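Local coordinates for lipolytic protein G-D-S-L family (Veillonella parvula DSM 2008, PDB 4RW0), which probably hydrolyses ester bonds of lipid or other acylated substrates, like other GDSL (SGNH) hydrolases, at residues Q49-I52 and Y53-N57; L98-K102 and G103-I107. All blocks are in the same frame, centred on the assembly; numbering follows the deposited sequence.

Contact 1 of 2, residues Q49-I52 and Y53-N57; sequences QGMI and YNIEN
Q49-I52 and Y53-N57 are consecutive turns of helix 48-59, joined by four i to i+4 backbone hydrogen bonds, from Y53 N, N54 N, I55 N and E56 N to the carbonyls of Q49, G50, M51 and I52; the last is the shortest, E56 N to I52 O at 2.8 Å. On the outer side Q49 and Y53 meet one turn apart. Because CG of Q49 lies anti to its backbone nitrogen (chi1 -177°) and the chain bends at chi2, the chain and its amide come to the tyrosine ring: the methylene Q49 CG is 3.4 Å from Y53 OH and the amide nitrogen Q49 NE2 3.3 Å from Y53 CE1, with amide and ring planes 43° apart. The carbonyl oxygen Q49 O sits over the centre of one ring face, 3.5 Å above its plane. G50, without a side chain, brings its CA within 3.9 Å of Y53 CD2. Beside it, a water lies within bonding distance of G50 O and of N54 OD1 (3.0 Å), while N54 ND2 is held by E43. The inner side is apolar: CG of the selenomethionine M51 packs on I55 CD1 at 4.0 Å, both side chains also touching F9 of strand 4-10 and reaching helix 85-100, beside I52 on T91. I52 CG2 meets one carboxylate oxygen, E56 OE2, at 3.6 Å as the two chains cross. Amide, ring and carboxylate thus line the more exposed side, and flexible or branched hydrocarbon chains the buried one: an amphipathic helix packed on helix 85-100 and F9.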
ATOM      1  N   GLN A  49      12.351  -5.134  -1.835  1.00 24.00           N
ATOM      2  CA  GLN A  49      13.699  -4.584  -1.622  1.00 24.66           C
ATOM      3  C   GLN A  49      13.911  -3.319  -2.445  1.00 23.22           C
ATOM      4  O   GLN A  49      14.569  -2.385  -2.004  1.00 22.33           O
ATOM      5  CB  GLN A  49      14.771  -5.621  -1.987  1.00 25.87           C
ATOM      6  CG  GLN A  49      16.211  -5.117  -1.701  1.00 27.14           C
ATOM      7  CD  GLN A  49      16.503  -4.978  -0.208  1.00 24.99           C
ATOM      8  OE1 GLN A  49      16.317  -5.904   0.577  1.00 28.88           O
ATOM      9  NE2 GLN A  49      16.855  -3.794   0.194  1.00 26.97           N
ATOM     10  N   GLY A  50      13.418  -3.287  -3.667  1.00 22.44           N
ATOM     11  CA  GLY A  50      13.443  -2.025  -4.425  1.00 22.61           C
ATOM     12  C   GLY A  50      12.755  -0.850  -3.738  1.00 20.94           C
ATOM     13  O   GLY A  50      13.220   0.314  -3.746  1.00 18.45           O
HETATM   14  N   MSE A  51      11.668  -1.132  -3.053  1.00 21.26           N
HETATM   15  CA  MSE A  51      10.993  -0.073  -2.254  1.00 19.39           C
HETATM   16  C   MSE A  51      11.881   0.445  -1.123  1.00 18.84           C
HETATM   17  O   MSE A  51      11.862   1.580  -0.806  1.00 17.57           O
HETATM   18  CB  MSE A  51       9.656  -0.577  -1.675  1.00 20.43           C
HETATM   19  CG  MSE A  51       8.929   0.504  -0.854  1.00 23.88           C
HETATM   20 SE   MSE A  51       7.114  -0.060  -0.187  1.00 26.18          SE
HETATM   21  CE  MSE A  51       7.759  -1.260   1.233  1.00 26.00           C
ATOM     22  N   ILE A  52      12.566  -0.445  -0.422  1.00 23.05           N
ATOM     23  CA  ILE A  52      13.577  -0.034   0.576  1.00 20.86           C
ATOM     24  C   ILE A  52      14.552   0.936   0.004  1.00 18.11           C
ATOM     25  O   ILE A  52      14.846   2.002   0.611  1.00 21.08           O
ATOM     26  CB  ILE A  52      14.270  -1.267   1.214  1.00 22.89           C
ATOM     27  CG1 ILE A  52      13.255  -1.996   2.066  1.00 24.26           C
ATOM     28  CG2 ILE A  52      15.462  -0.844   2.094  1.00 21.28           C
ATOM     29  CD1 ILE A  52      13.668  -3.349   2.579  1.00 25.80           C
ATOM     30  N   TYR A  53      15.056   0.636  -1.170  1.00 19.35           N
ATOM     31  CA  TYR A  53      15.953   1.592  -1.817  1.00 20.84           C
ATOM     32  C   TYR A  53      15.302   2.964  -2.051  1.00 22.22           C
ATOM     33  O   TYR A  53      15.911   4.025  -1.831  1.00 18.72           O
ATOM     34  CB  TYR A  53      16.542   1.059  -3.133  1.00 20.84           C
ATOM     35  CG  TYR A  53      17.301  -0.260  -3.035  1.00 21.70           C
ATOM     36  CD1 TYR A  53      17.994  -0.658  -1.866  1.00 22.48           C
ATOM     37  CD2 TYR A  53      17.278  -1.150  -4.092  1.00 24.59           C
ATOM     38  CE1 TYR A  53      18.637  -1.900  -1.786  1.00 21.29           C
ATOM     39  CE2 TYR A  53      17.904  -2.401  -4.028  1.00 25.09           C
ATOM     40  CZ  TYR A  53      18.633  -2.746  -2.880  1.00 23.94           C
ATOM     41  OH  TYR A  53      19.155  -4.007  -2.933  1.00 22.95           O
ATOM     42  N   ASN A  54      14.033   2.958  -2.496  1.00 23.02           N
ATOM     43  CA  ASN A  54      13.315   4.232  -2.658  1.00 19.76           C
ATOM     44  C   ASN A  54      13.188   4.985  -1.384  1.00 16.78           C
ATOM     45  O   ASN A  54      13.319   6.196  -1.350  1.00 16.92           O
ATOM     46  CB  ASN A  54      11.962   4.009  -3.305  1.00 20.68           C
ATOM     47  CG  ASN A  54      12.084   3.513  -4.749  1.00 23.98           C
ATOM     48  OD1 ASN A  54      13.055   3.758  -5.431  1.00 24.06           O
ATOM     49  ND2 ASN A  54      11.060   2.872  -5.218  1.00 25.09           N
ATOM     50  N   ILE A  55      12.915   4.251  -0.289  1.00 16.91           N
ATOM     51  CA  ILE A  55      12.748   4.895   0.983  1.00 18.38           C
ATOM     52  C   ILE A  55      14.078   5.489   1.449  1.00 18.48           C
ATOM     53  O   ILE A  55      14.124   6.581   1.973  1.00 19.61           O
ATOM     54  CB  ILE A  55      12.217   3.882   2.028  1.00 19.11           C
ATOM     55  CG1 ILE A  55      10.823   3.478   1.662  1.00 20.32           C
ATOM     56  CG2 ILE A  55      12.159   4.475   3.379  1.00 20.16           C
ATOM     57  CD1 ILE A  55      10.324   2.286   2.485  1.00 24.51           C
ATOM     58  N   GLU A  56      15.142   4.751   1.246  1.00 19.56           N
ATOM     59  CA  GLU A  56      16.496   5.258   1.666  1.00 20.01           C
ATOM     60  C   GLU A  56      16.831   6.469   0.876  1.00 19.82           C
ATOM     61  O   GLU A  56      17.358   7.444   1.422  1.00 21.56           O
ATOM     62  CB  GLU A  56      17.599   4.221   1.414  1.00 20.52           C
ATOM     63  CG  GLU A  56      17.505   2.921   2.219  1.00 24.17           C
ATOM     64  CD  GLU A  56      18.452   1.784   1.706  1.00 31.58           C
ATOM     65  OE1 GLU A  56      18.926   1.880   0.541  1.00 30.99           O
ATOM     66  OE2 GLU A  56      18.651   0.752   2.438  1.00 29.57           O
ATOM     67  N   ASN A  57      16.542   6.464  -0.432  1.00 20.22           N
ATOM     68  CA  ASN A  57      16.978   7.639  -1.255  1.00 21.31           C
ATOM     69  C   ASN A  57      16.195   8.876  -0.870  1.00 22.12           C
ATOM     70  O   ASN A  57      16.714   9.993  -0.842  1.00 22.16           O
ATOM     71  CB  ASN A  57      16.807   7.364  -2.766  1.00 23.72           C
ATOM     72  CG  ASN A  57      17.674   6.203  -3.254  1.00 29.23           C
ATOM     73  OD1 ASN A  57      18.710   5.874  -2.656  1.00 27.73           O
ATOM     74  ND2 ASN A  57      17.216   5.530  -4.295  1.00 24.79           N
TER
HETATM   75  O   HOH W   1      14.170   1.046  -6.241  1.00 32.79           O

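Contact 2 of 2, residues L98-K102 and G103-I107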
ATOM      1  N   LEU A  98      12.782   1.120   8.932  1.00 24.68           N
ATOM      2  CA  LEU A  98      13.446   2.252   8.307  1.00 24.62           C
ATOM      3  C   LEU A  98      12.557   3.466   8.217  1.00 25.89           C
ATOM      4  O   LEU A  98      12.902   4.547   8.704  1.00 22.58           O
ATOM      5  CB  LEU A  98      13.979   1.842   6.932  1.00 27.69           C
ATOM      6  CG  LEU A  98      14.559   2.988   6.104  1.00 32.37           C
ATOM      7  CD1 LEU A  98      15.774   3.603   6.834  1.00 37.00           C
ATOM      8  CD2 LEU A  98      14.877   2.514   4.680  1.00 31.60           C
ATOM      9  N   ALA A  99      11.335   3.317   7.652  1.00 24.42           N
ATOM     10  CA  ALA A  99      10.461   4.471   7.534  1.00 24.13           C
ATOM     11  C   ALA A  99      10.104   5.086   8.880  1.00 23.39           C
ATOM     12  O   ALA A  99       9.920   6.304   8.992  1.00 22.15           O
ATOM     13  CB  ALA A  99       9.177   4.050   6.749  1.00 24.10           C
ATOM     14  N   SER A 100      10.035   4.266   9.922  1.00 25.67           N
ATOM     15  CA  SER A 100       9.703   4.772  11.268  1.00 29.07           C
ATOM     16  C   SER A 100      10.658   5.788  11.843  1.00 28.22           C
ATOM     17  O   SER A 100      10.264   6.569  12.709  1.00 29.52           O
ATOM     18  CB  SER A 100       9.643   3.656  12.305  1.00 30.19           C
ATOM     19  OG  SER A 100       8.490   2.925  11.991  1.00 40.84           O
ATOM     20  N   THR A 101      11.868   5.842  11.301  1.00 27.53           N
ATOM     21  CA  THR A 101      12.827   6.840  11.777  1.00 29.57           C
ATOM     22  C   THR A 101      12.553   8.216  11.222  1.00 30.66           C
ATOM     23  O   THR A 101      13.144   9.182  11.721  1.00 28.03           O
ATOM     24  CB  THR A 101      14.253   6.439  11.406  1.00 30.16           C
ATOM     25  OG1 THR A 101      14.381   6.427   9.981  1.00 34.31           O
ATOM     26  CG2 THR A 101      14.609   5.048  11.959  1.00 31.62           C
ATOM     27  N   LYS A 102      11.676   8.338  10.188  1.00 25.22           N
ATOM     28  CA  LYS A 102      11.395   9.660   9.590  1.00 26.99           C
ATOM     29  C   LYS A 102       9.943  10.093   9.643  1.00 24.41           C
ATOM     30  O   LYS A 102       9.601  11.203   9.254  1.00 24.47           O
ATOM     31  CB  LYS A 102      11.825   9.663   8.098  1.00 31.58           C
ATOM     32  CG  LYS A 102      13.306   9.339   7.907  1.00 32.53           C
ATOM     33  CD  LYS A 102      14.113  10.553   8.278  1.00 36.35           C
ATOM     34  CE  LYS A 102      15.584  10.194   8.217  1.00 40.34           C
ATOM     35  NZ  LYS A 102      16.312  11.405   8.626  1.00 41.85           N
ATOM     36  N   GLY A 103       9.093   9.209  10.131  1.00 27.65           N
ATOM     37  CA  GLY A 103       7.694   9.534  10.274  1.00 29.46           C
ATOM     38  C   GLY A 103       6.909   8.371  10.898  1.00 25.67           C
ATOM     39  O   GLY A 103       7.446   7.332  11.221  1.00 27.73           O
HETATM   40  N   MSE A 104       5.629   8.583  11.041  1.00 24.86           N
HETATM   41  CA  MSE A 104       4.684   7.551  11.562  1.00 25.54           C
HETATM   42  C   MSE A 104       4.164   6.770  10.379  1.00 25.80           C
HETATM   43  O   MSE A 104       3.597   7.347   9.427  1.00 24.61           O
HETATM   44  CB  MSE A 104       3.563   8.331  12.263  1.00 25.76           C
HETATM   45  CG  MSE A 104       4.048   9.025  13.568  1.00 31.13           C
HETATM   46 SE   MSE A 104       2.619  10.115  14.300  0.54 27.85          SE
HETATM   47  CE  MSE A 104       2.898  11.753  13.265  1.00 39.21           C
ATOM     48  N   VAL A 105       4.323   5.462  10.430  1.00 24.78           N
ATOM     49  CA  VAL A 105       4.097   4.594   9.325  1.00 25.62           C
ATOM     50  C   VAL A 105       2.629   4.152   9.301  1.00 29.00           C
ATOM     51  O   VAL A 105       1.998   3.978  10.339  1.00 26.44           O
ATOM     52  CB  VAL A 105       4.979   3.360   9.434  1.00 27.64           C
ATOM     53  CG1 VAL A 105       4.611   2.301   8.449  1.00 30.44           C
ATOM     54  CG2 VAL A 105       6.452   3.730   9.210  1.00 31.79           C
ATOM     55  N   ILE A 106       2.121   4.019   8.098  1.00 22.62           N
ATOM     56  CA  ILE A 106       0.809   3.382   7.820  1.00 24.16           C
ATOM     57  C   ILE A 106       1.041   2.281   6.844  1.00 23.17           C
ATOM     58  O   ILE A 106       1.672   2.483   5.803  1.00 22.25           O
ATOM     59  CB  ILE A 106      -0.183   4.403   7.254  1.00 24.89           C
ATOM     60  CG1 ILE A 106      -0.354   5.554   8.214  1.00 24.38           C
ATOM     61  CG2 ILE A 106      -1.501   3.702   6.963  1.00 23.25           C
ATOM     62  CD1 ILE A 106      -0.965   6.786   7.596  1.00 26.43           C
ATOM     63  N   ILE A 107       0.542   1.097   7.173  1.00 21.97           N
ATOM     64  CA  ILE A 107       0.736  -0.065   6.377  1.00 23.42           C
ATOM     65  C   ILE A 107      -0.502  -0.402   5.527  1.00 26.47           C
ATOM     66  O   ILE A 107      -1.613  -0.397   6.055  1.00 26.33           O
ATOM     67  CB  ILE A 107       1.016  -1.300   7.299  1.00 28.35           C
ATOM     68  CG1 ILE A 107       2.293  -1.094   8.092  1.00 31.69           C
ATOM     69  CG2 ILE A 107       1.198  -2.558   6.493  1.00 31.40           C
ATOM     70  CD1 ILE A 107       2.501  -2.142   9.166  1.00 37.09           C
TER
HETATM   71  O   HOH W   2       5.827   4.558  12.877  1.00 38.93           O
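V105 CG2 is the point where strand 104-108 meets the end of helix 85-100: this methyl packs against A99 CB at 3.7 Å and lies 3.5 Å from S100 OG. The branch is placed there by the valine's first torsion (chi1 169°), which sets CG2 anti to the carbonyl carbon and beside the backbone nitrogen. A methyl is all that A99 offers, and it suits a buried position that I70 and L72 of strand 69-73 also reach. The serine hydroxyl is suited to the more exposed border: S100 OG is bonded to the backbone oxygen of I96 one turn back, and a water that donates to S100 OG accepts from V105 N at 3.0 Å, so the start of the strand is tied to the helix through solvent. The turn between them is drawn in by A99 O, which accepts K102 N at 2.9 Å and, weakly, G103 N (angle at the hydrogen 129°). G103 is fully extended, with phi and psi both near 180°, a conformation open to glycine but strained for residues with a CB; its carbonyl oxygen receives a CA-H...O contact from S100 CA at 3.4 Å. Farther back, T101 OG1 donates to L98 O at 2.7 Å, so that L98 O takes two donors, T101 N and T101 OG1. Outside this turn, K102 packs on W58 and A59 of helix 48-59 while its carbonyl takes R68, and M104 and I106 pair with strand 69-73, I107 with K141 of strand 141-143, so the connection leads from helix 85-100 into the parallel sheet.

In the fold
Contact 1 and contact 2 follow one another in the chain, their centres about 13 Å apart, and meet where helix 48-59 lies along helix 85-100. L98 is the joint: its CD2 methyl packs 3.6 Å from I55 CG2 and equally close to E56 CG, so the second turn of contact 1 rests on the residue that opens contact 2. Contact 1 presses its inner side on F9 of strand 4-10, and contact 2 leads into strand 104-108; strand 69-73 lies between these two in the parallel sheet. Both therefore belong to the alpha/beta/alpha layering expected of SGNH hydrolases. The sodium site, formed by D30, I33 and V36, includes no residue of either contact.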